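Local structure of variant surface glycoprotein MITat 1.13 (6Z8H) at residues G55-N58 / E59-N62; L365-L368 / P369-G372; N62-A65 / Y66-V70; A267-A270 / I271-G275. The protein probably forms, as a GPI-anchored variant surface glycoprotein, part of the antigenically variable coat by which the trypanosome evades the host immune response. All coordinates share one frame; numbering follows the deposited sequence.

Contact 1. Residues G55-N58 / E59-N62; sequences GINN and EREN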
# COMPACT_ATOMS: atom_id res chain seq x y z
N GLY A 55 2.16 -13.44 5.64
CA GLY A 55 1.98 -14.33 4.51
C GLY A 55 3.08 -14.16 3.47
O GLY A 55 3.56 -15.14 2.89
N ILE A 56 3.49 -12.91 3.21
CA ILE A 56 4.57 -12.67 2.25
C ILE A 56 5.85 -13.34 2.71
O ILE A 56 6.54 -13.99 1.92
CB ILE A 56 4.76 -11.16 2.06
CG1 ILE A 56 3.58 -10.60 1.28
CG2 ILE A 56 6.08 -10.85 1.43
CD1 ILE A 56 3.62 -10.81 -0.19
N ASN A 57 6.18 -13.21 3.99
CA ASN A 57 7.36 -13.87 4.55
C ASN A 57 7.22 -15.39 4.45
O ASN A 57 8.18 -16.09 4.08
CB ASN A 57 7.56 -13.42 5.99
CG ASN A 57 8.00 -11.98 6.09
OD1 ASN A 57 8.77 -11.49 5.26
ND2 ASN A 57 7.51 -11.29 7.12
N ASN A 58 6.02 -15.91 4.70
CA ASN A 58 5.83 -17.35 4.64
C ASN A 58 6.01 -17.87 3.23
O ASN A 58 6.53 -18.97 3.02
CB ASN A 58 4.45 -17.73 5.17
CG ASN A 58 4.34 -17.61 6.68
OD1 ASN A 58 5.33 -17.44 7.40
ND2 ASN A 58 3.13 -17.72 7.15
N GLU A 59 5.54 -17.11 2.23
CA GLU A 59 5.71 -17.51 0.84
C GLU A 59 7.17 -17.54 0.47
O GLU A 59 7.61 -18.40 -0.31
CB GLU A 59 4.93 -16.57 -0.09
CG GLU A 59 4.80 -17.00 -1.54
CD GLU A 59 6.02 -16.74 -2.42
OE1 GLU A 59 6.85 -15.85 -2.12
OE2 GLU A 59 6.14 -17.44 -3.45
N ARG A 60 7.95 -16.57 0.97
CA ARG A 60 9.39 -16.60 0.71
C ARG A 60 10.01 -17.86 1.30
O ARG A 60 10.81 -18.52 0.64
CB ARG A 60 10.08 -15.35 1.27
CG ARG A 60 11.60 -15.41 1.24
CD ARG A 60 12.27 -14.20 1.88
NE ARG A 60 12.27 -14.26 3.34
CZ ARG A 60 11.65 -13.40 4.13
NH1 ARG A 60 10.97 -12.37 3.63
NH2 ARG A 60 11.72 -13.55 5.45
N GLU A 61 9.63 -18.20 2.53
CA GLU A 61 10.16 -19.39 3.17
C GLU A 61 9.67 -20.65 2.48
O GLU A 61 10.44 -21.60 2.33
CB GLU A 61 9.76 -19.45 4.65
CG GLU A 61 10.43 -18.42 5.52
CD GLU A 61 10.10 -18.58 6.99
OE1 GLU A 61 9.45 -19.58 7.37
OE2 GLU A 61 10.47 -17.68 7.75
N ASN A 62 8.41 -20.68 2.04
CA ASN A 62 7.89 -21.86 1.34
C ASN A 62 8.56 -22.03 -0.03
O ASN A 62 8.86 -23.16 -0.43
CB ASN A 62 6.37 -21.77 1.19
CG ASN A 62 5.63 -22.10 2.48
OD1 ASN A 62 6.13 -22.82 3.34
ND2 ASN A 62 4.41 -21.53 2.64
O HOH W 1 7.15 -13.57 -0.65
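N57 and R60 lie side by side on the outer surface of one helical turn, their side chains running the same way in an i to i+3 pair. R60 NH1 donates to N57 OD1 at 2.9 Å in a moderately bent bond (N-H...O 141°), and the amide and guanidinium planes are turned 60° from one another, so the two flat groups neither stack nor share a plane. The guanidinium comes back along the helix because R60 sends CG anti to its own backbone N and then bends at chi3 (79°); N57 CA lies over one of its faces. E59 leaves the helix in another direction. Its CB rests 3.6 Å from G55 O, and a bend at chi2 carries the carboxylate to where OE1 accepts a hydrogen bond from a water 2.7 Å away. The same water also donates to I56 O, which R60 N already engages at 3.1 Å. E59 OE2 has a separate partner in the salt bridge to R99. N58 and N62, one turn apart, stand on a further side of the helix: N62 CB packs 3.3 Å from N58 O, the carbonyl that receives N62 N at 2.7 Å. Both amides bond beyond this turn: N58 ND2 to C280 O, N62 OD1 to I284 N and N62 ND2 to S282 O. This part of helix 34-75 therefore lies against helix 78-129 through E59 and N62, which touch C98, and against the 280-284 loop, whose C280 is disulfide-linked to C98, while I56 packs on R106 of the second subunit.

Contact 2. Residues L365-L368 / P369-G372; sequences LSSL and PQWG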
# COMPACT_ATOMS: atom_id res chain seq x y z
N LEU A 365 25.51 -23.56 0.19
CA LEU A 365 25.18 -22.96 -1.11
C LEU A 365 23.72 -22.50 -1.08
O LEU A 365 22.87 -22.92 -1.87
CB LEU A 365 25.42 -23.97 -2.22
CG LEU A 365 26.82 -24.58 -2.22
CD1 LEU A 365 26.94 -25.67 -3.27
CD2 LEU A 365 27.87 -23.51 -2.41
N SER A 366 23.44 -21.61 -0.14
CA SER A 366 22.09 -21.31 0.30
C SER A 366 21.37 -20.27 -0.56
O SER A 366 20.82 -19.30 -0.04
CB SER A 366 22.17 -20.81 1.74
OG SER A 366 20.91 -20.86 2.39
N SER A 367 21.32 -20.49 -1.86
CA SER A 367 20.63 -19.55 -2.73
C SER A 367 20.06 -20.28 -3.94
O SER A 367 20.65 -21.25 -4.45
CB SER A 367 21.57 -18.43 -3.23
OG SER A 367 22.51 -18.93 -4.16
N LEU A 368 18.93 -19.77 -4.43
CA LEU A 368 18.30 -20.35 -5.61
C LEU A 368 19.22 -20.46 -6.81
O LEU A 368 19.16 -21.49 -7.51
CB LEU A 368 17.01 -19.60 -5.94
CG LEU A 368 16.28 -19.99 -7.22
CD1 LEU A 368 15.89 -21.43 -7.20
CD2 LEU A 368 15.09 -19.05 -7.48
N PRO A 369 20.01 -19.45 -7.16
CA PRO A 369 20.90 -19.62 -8.32
C PRO A 369 21.84 -20.81 -8.19
O PRO A 369 22.09 -21.53 -9.16
CB PRO A 369 21.63 -18.26 -8.45
CG PRO A 369 20.74 -17.28 -7.70
CD PRO A 369 20.13 -18.10 -6.57
N GLN A 370 22.35 -21.05 -6.99
CA GLN A 370 23.24 -22.20 -6.78
C GLN A 370 22.47 -23.52 -6.80
O GLN A 370 22.97 -24.52 -7.33
CB GLN A 370 24.03 -22.03 -5.48
CG GLN A 370 25.08 -20.94 -5.58
CD GLN A 370 25.68 -20.56 -4.25
OE1 GLN A 370 24.97 -20.13 -3.33
NE2 GLN A 370 26.99 -20.69 -4.14
N TRP A 371 21.25 -23.55 -6.27
CA TRP A 371 20.46 -24.78 -6.31
C TRP A 371 20.06 -25.13 -7.74
O TRP A 371 20.14 -26.30 -8.14
CB TRP A 371 19.22 -24.61 -5.44
CG TRP A 371 19.57 -24.36 -4.00
CD1 TRP A 371 20.70 -24.76 -3.35
CD2 TRP A 371 18.79 -23.65 -3.04
NE1 TRP A 371 20.66 -24.36 -2.03
CE2 TRP A 371 19.50 -23.67 -1.82
CE3 TRP A 371 17.56 -22.98 -3.09
CZ2 TRP A 371 19.02 -23.06 -0.66
CZ3 TRP A 371 17.09 -22.36 -1.94
CH2 TRP A 371 17.82 -22.41 -0.74
N GLY A 372 19.63 -24.14 -8.52
CA GLY A 372 19.34 -24.38 -9.92
C GLY A 372 20.54 -24.88 -10.70
O GLY A 372 20.42 -25.80 -11.51
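S367 and Q370 meet at the start of helix 368-383, where S367 is the N-cap residue. S367 OG donates to Q370 OE1 at 2.9 Å, reaching the amide oxygen at a C=O...O angle of 115°. With chi1 at 71°, OG sits between its own backbone N and carbonyl carbon, which turns it toward the Q370 side chain. The other end of that amide, NE2, lies 3.4 Å from L365 CD2; the two side chains cross at about a right angle, a polar group against a methyl. S367 O opens the helical bonding by accepting W371 N at 3.0 Å, and L368 O follows with an almost straight bond from G372 N. P369, which has no N-H to give, occupies the first turn, its CD packed 3.5 Å from L368 CB. The indole of W371 folds back under the incoming chain, with S367 O 3.2 Å above one face and L368 N over the same face nearer the six-membered ring. Although W371 NE1 is only 2.6 Å from L365 O, the angle is too poor for a hydrogen bond; NE1 instead makes a weak one to I362 O. L365 O takes a weak bond from S367 N across the inverse gamma turn centred on S366. The indole is wedged between this turn and helix 34-75, touching E64, S67, K68 and T71. L365 and W371 reach I349 of strand 348-351, and L368 and P369 pack on Y66 and D96 of the second subunit.

Contact 3. Residues N62-A65 / Y66-V70; sequences NSEA and YSKLV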
# COMPACT_ATOMS: atom_id res chain seq x y z
N ASN A 62 8.41 -20.68 2.04
CA ASN A 62 7.89 -21.86 1.34
C ASN A 62 8.56 -22.03 -0.03
O ASN A 62 8.86 -23.16 -0.43
CB ASN A 62 6.37 -21.77 1.19
CG ASN A 62 5.63 -22.10 2.48
OD1 ASN A 62 6.13 -22.82 3.34
ND2 ASN A 62 4.41 -21.53 2.64
N SER A 63 8.78 -20.94 -0.77
CA SER A 63 9.49 -21.08 -2.03
C SER A 63 10.89 -21.63 -1.82
O SER A 63 11.31 -22.54 -2.56
CB SER A 63 9.61 -19.71 -2.71
OG SER A 63 8.37 -19.25 -3.16
N GLU A 64 11.60 -21.14 -0.80
CA GLU A 64 12.93 -21.66 -0.50
C GLU A 64 12.87 -23.13 -0.08
O GLU A 64 13.70 -23.95 -0.52
CB GLU A 64 13.58 -20.86 0.63
CG GLU A 64 14.97 -21.30 1.01
CD GLU A 64 15.63 -20.39 2.02
OE1 GLU A 64 15.98 -19.25 1.66
OE2 GLU A 64 15.80 -20.82 3.19
N ALA A 65 11.89 -23.49 0.74
CA ALA A 65 11.80 -24.87 1.20
C ALA A 65 11.56 -25.80 0.03
O ALA A 65 12.15 -26.89 -0.03
CB ALA A 65 10.68 -25.01 2.22
N TYR A 66 10.67 -25.43 -0.89
CA TYR A 66 10.37 -26.31 -2.01
C TYR A 66 11.58 -26.47 -2.90
O TYR A 66 11.85 -27.56 -3.38
CB TYR A 66 9.19 -25.75 -2.81
CG TYR A 66 8.78 -26.63 -3.95
CD1 TYR A 66 8.19 -27.85 -3.73
CD2 TYR A 66 9.02 -26.24 -5.25
CE1 TYR A 66 7.84 -28.68 -4.78
CE2 TYR A 66 8.65 -27.04 -6.32
CZ TYR A 66 8.07 -28.27 -6.07
OH TYR A 66 7.73 -29.05 -7.15
N SER A 67 12.30 -25.39 -3.16
CA SER A 67 13.51 -25.52 -3.95
C SER A 67 14.53 -26.43 -3.28
O SER A 67 15.19 -27.22 -3.96
CB SER A 67 14.10 -24.15 -4.24
OG SER A 67 13.27 -23.51 -5.19
N LYS A 68 14.62 -26.32 -1.96
CA LYS A 68 15.53 -27.13 -1.11
C LYS A 68 15.15 -28.61 -1.24
O LYS A 68 16.07 -29.45 -1.30
CB LYS A 68 15.45 -26.67 0.35
CG LYS A 68 16.45 -25.58 0.74
CD LYS A 68 16.86 -25.62 2.19
CE LYS A 68 16.65 -24.30 2.90
NZ LYS A 68 16.98 -24.40 4.35
N LEU A 69 13.84 -28.91 -1.30
CA LEU A 69 13.34 -30.28 -1.40
C LEU A 69 13.65 -30.86 -2.78
O LEU A 69 14.08 -32.01 -2.89
CB LEU A 69 11.84 -30.35 -1.15
CG LEU A 69 11.35 -30.17 0.29
CD1 LEU A 69 9.84 -30.09 0.32
CD2 LEU A 69 11.85 -31.35 1.11
N VAL A 70 13.40 -30.10 -3.85
CA VAL A 70 13.65 -30.63 -5.19
C VAL A 70 15.13 -30.91 -5.36
O VAL A 70 15.52 -31.98 -5.87
CB VAL A 70 13.11 -29.66 -6.26
CG1 VAL A 70 13.54 -30.12 -7.64
CG2 VAL A 70 11.62 -29.55 -6.17
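E64 and K68 form an i to i+4 pair on helix 34-75, one of the long helices of the elongated A-type VSG fold. The side chains run alongside each other in the same direction, and their contact is mainly methylene on carboxylate, with K68 CE 3.6 Å from E64 OE2. K68 NZ is 3.9 Å from the same oxygen, a long salt bridge. E64 is extended, CG anti to the backbone N (chi1 -180°), whereas K68 bends at chi3 (-126°), and the lysine nitrogen also has a long, weak ion pair with D363. Beneath them K68 N bonds E64 O at 2.9 Å. On the adjoining side S63 O accepts S67 N at 3.1 Å and, weakly, S67 OG; S63 OG itself is held by R99 and E59 O. A65 and L69 pack against W341 of helix 336-345, which K68 also touches, while S67 meets L368 of helix 368-383. Y66 touches L95 and L69 touches A91 of helix 78-129. At the dimer interface Y66 packs on G372 and V70 on V70 of the second subunit. Within the segment V70 CG2 stands 3.8 Å above one face of the Y66 ring, toward its rim.

Contact 4. Residues A267-A270 / I271-G275; sequences ALKA and IRSAG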
# COMPACT_ATOMS: atom_id res chain seq x y z
N ALA A 267 -13.92 -1.34 3.22
CA ALA A 267 -12.80 -2.02 2.57
C ALA A 267 -12.17 -3.04 3.50
O ALA A 267 -11.73 -4.11 3.05
CB ALA A 267 -11.75 -1.00 2.14
N LEU A 268 -12.15 -2.76 4.80
CA LEU A 268 -11.74 -3.78 5.76
C LEU A 268 -12.71 -4.96 5.77
O LEU A 268 -12.29 -6.12 5.74
CB LEU A 268 -11.62 -3.16 7.15
CG LEU A 268 -10.58 -2.03 7.27
CD1 LEU A 268 -10.54 -1.52 8.69
CD2 LEU A 268 -9.20 -2.54 6.81
N LYS A 269 -14.02 -4.69 5.73
CA LYS A 269 -14.99 -5.78 5.67
C LYS A 269 -14.79 -6.62 4.41
O LYS A 269 -14.96 -7.84 4.44
CB LYS A 269 -16.41 -5.25 5.73
CG LYS A 269 -17.43 -6.34 5.78
CD LYS A 269 -18.82 -5.83 6.11
CE LYS A 269 -19.78 -6.98 6.38
NZ LYS A 269 -21.18 -6.52 6.54
N ALA A 270 -14.42 -5.98 3.29
CA ALA A 270 -14.22 -6.74 2.05
C ALA A 270 -13.13 -7.80 2.20
O ALA A 270 -13.21 -8.87 1.59
CB ALA A 270 -13.85 -5.79 0.91
N ILE A 271 -12.11 -7.51 3.00
CA ILE A 271 -11.06 -8.49 3.22
C ILE A 271 -11.63 -9.67 3.98
O ILE A 271 -11.41 -10.83 3.61
CB ILE A 271 -9.86 -7.87 3.97
CG1 ILE A 271 -9.23 -6.73 3.17
CG2 ILE A 271 -8.81 -8.96 4.27
CD1 ILE A 271 -8.18 -5.98 3.97
N ARG A 272 -12.39 -9.40 5.04
CA ARG A 272 -12.98 -10.47 5.84
C ARG A 272 -13.99 -11.28 5.03
O ARG A 272 -14.01 -12.51 5.11
CB ARG A 272 -13.63 -9.87 7.09
CG ARG A 272 -12.69 -9.00 7.91
CD ARG A 272 -13.24 -8.77 9.32
NE ARG A 272 -14.55 -8.16 9.26
CZ ARG A 272 -14.78 -6.85 9.22
NH1 ARG A 272 -13.77 -5.98 9.21
NH2 ARG A 272 -16.02 -6.41 9.16
N SER A 273 -14.79 -10.61 4.21
CA SER A 273 -15.81 -11.33 3.45
C SER A 273 -15.19 -12.29 2.45
O SER A 273 -15.77 -13.35 2.16
CB SER A 273 -16.71 -10.33 2.71
OG SER A 273 -17.49 -9.61 3.63
N ALA A 274 -14.01 -11.96 1.94
CA ALA A 274 -13.30 -12.84 1.01
C ALA A 274 -12.52 -13.94 1.72
O ALA A 274 -11.94 -14.80 1.06
CB ALA A 274 -12.36 -12.00 0.15
N GLY A 275 -12.51 -13.93 3.05
CA GLY A 275 -11.67 -14.85 3.79
C GLY A 275 -10.20 -14.65 3.59
O GLY A 275 -9.43 -15.63 3.62
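R272 lays its guanidinium over the backbone of K269, with K269 CA 3.5 Å above one face and displaced toward the rim. R272 NH2 meets the lysine's own aliphatic stem, 3.6 Å from K269 CB, and the two side chains cross at about a right angle. The fold-back comes from a bend at chi3 (-57°), while K269 stays fully extended and carries its ammonium away from the like charge, leaving K269 NZ 5.8 Å from R272 NH2. The charged end of R272 is held by a salt bridge from NE to E183 and a hydrogen bond from NH1 to Y48 OH. K269 O is gripped twice by S273: the amide N comes in nearly head-on at 2.8 Å, and OG donates at 3.2 Å from well above the carbonyl plane (49°). A274 N to A270 O, 3.2 Å, is the last regular helical bond. Helix 260-273 then ends in a Schellman motif, in which G275 N returns to R272 O and G275 supplies the positive phi. On the buried side I271 CB sits 3.5 Å from L268 O. L268 and I271 pack this last stretch of the helix onto A112, I116 and L108 of helix 78-129 and onto Y48 of helix 34-75.

Contacts 1 and 3 are consecutive stretches of helix 34-75, sharing N62, with centres 11 Å apart. Contact 2 comes last along the chain, yet its centre is 10 Å from that of contact 3: the start of helix 368-383 packs against helix 34-75, bringing W371 CH2 to 3.5 Å from E64 CG. Contact 4, between contacts 3 and 2 in sequence at the end of helix 260-273, stands apart, 21 Å from contact 1, 31 Å from contact 3 and 38 Å from contact 2, centre to centre. Helix 34-75 carries contacts 1 and 3 and packs against the helices of the other two. Contacts 1, 2 and 3 touch the second subunit and contribute to the dimer interface.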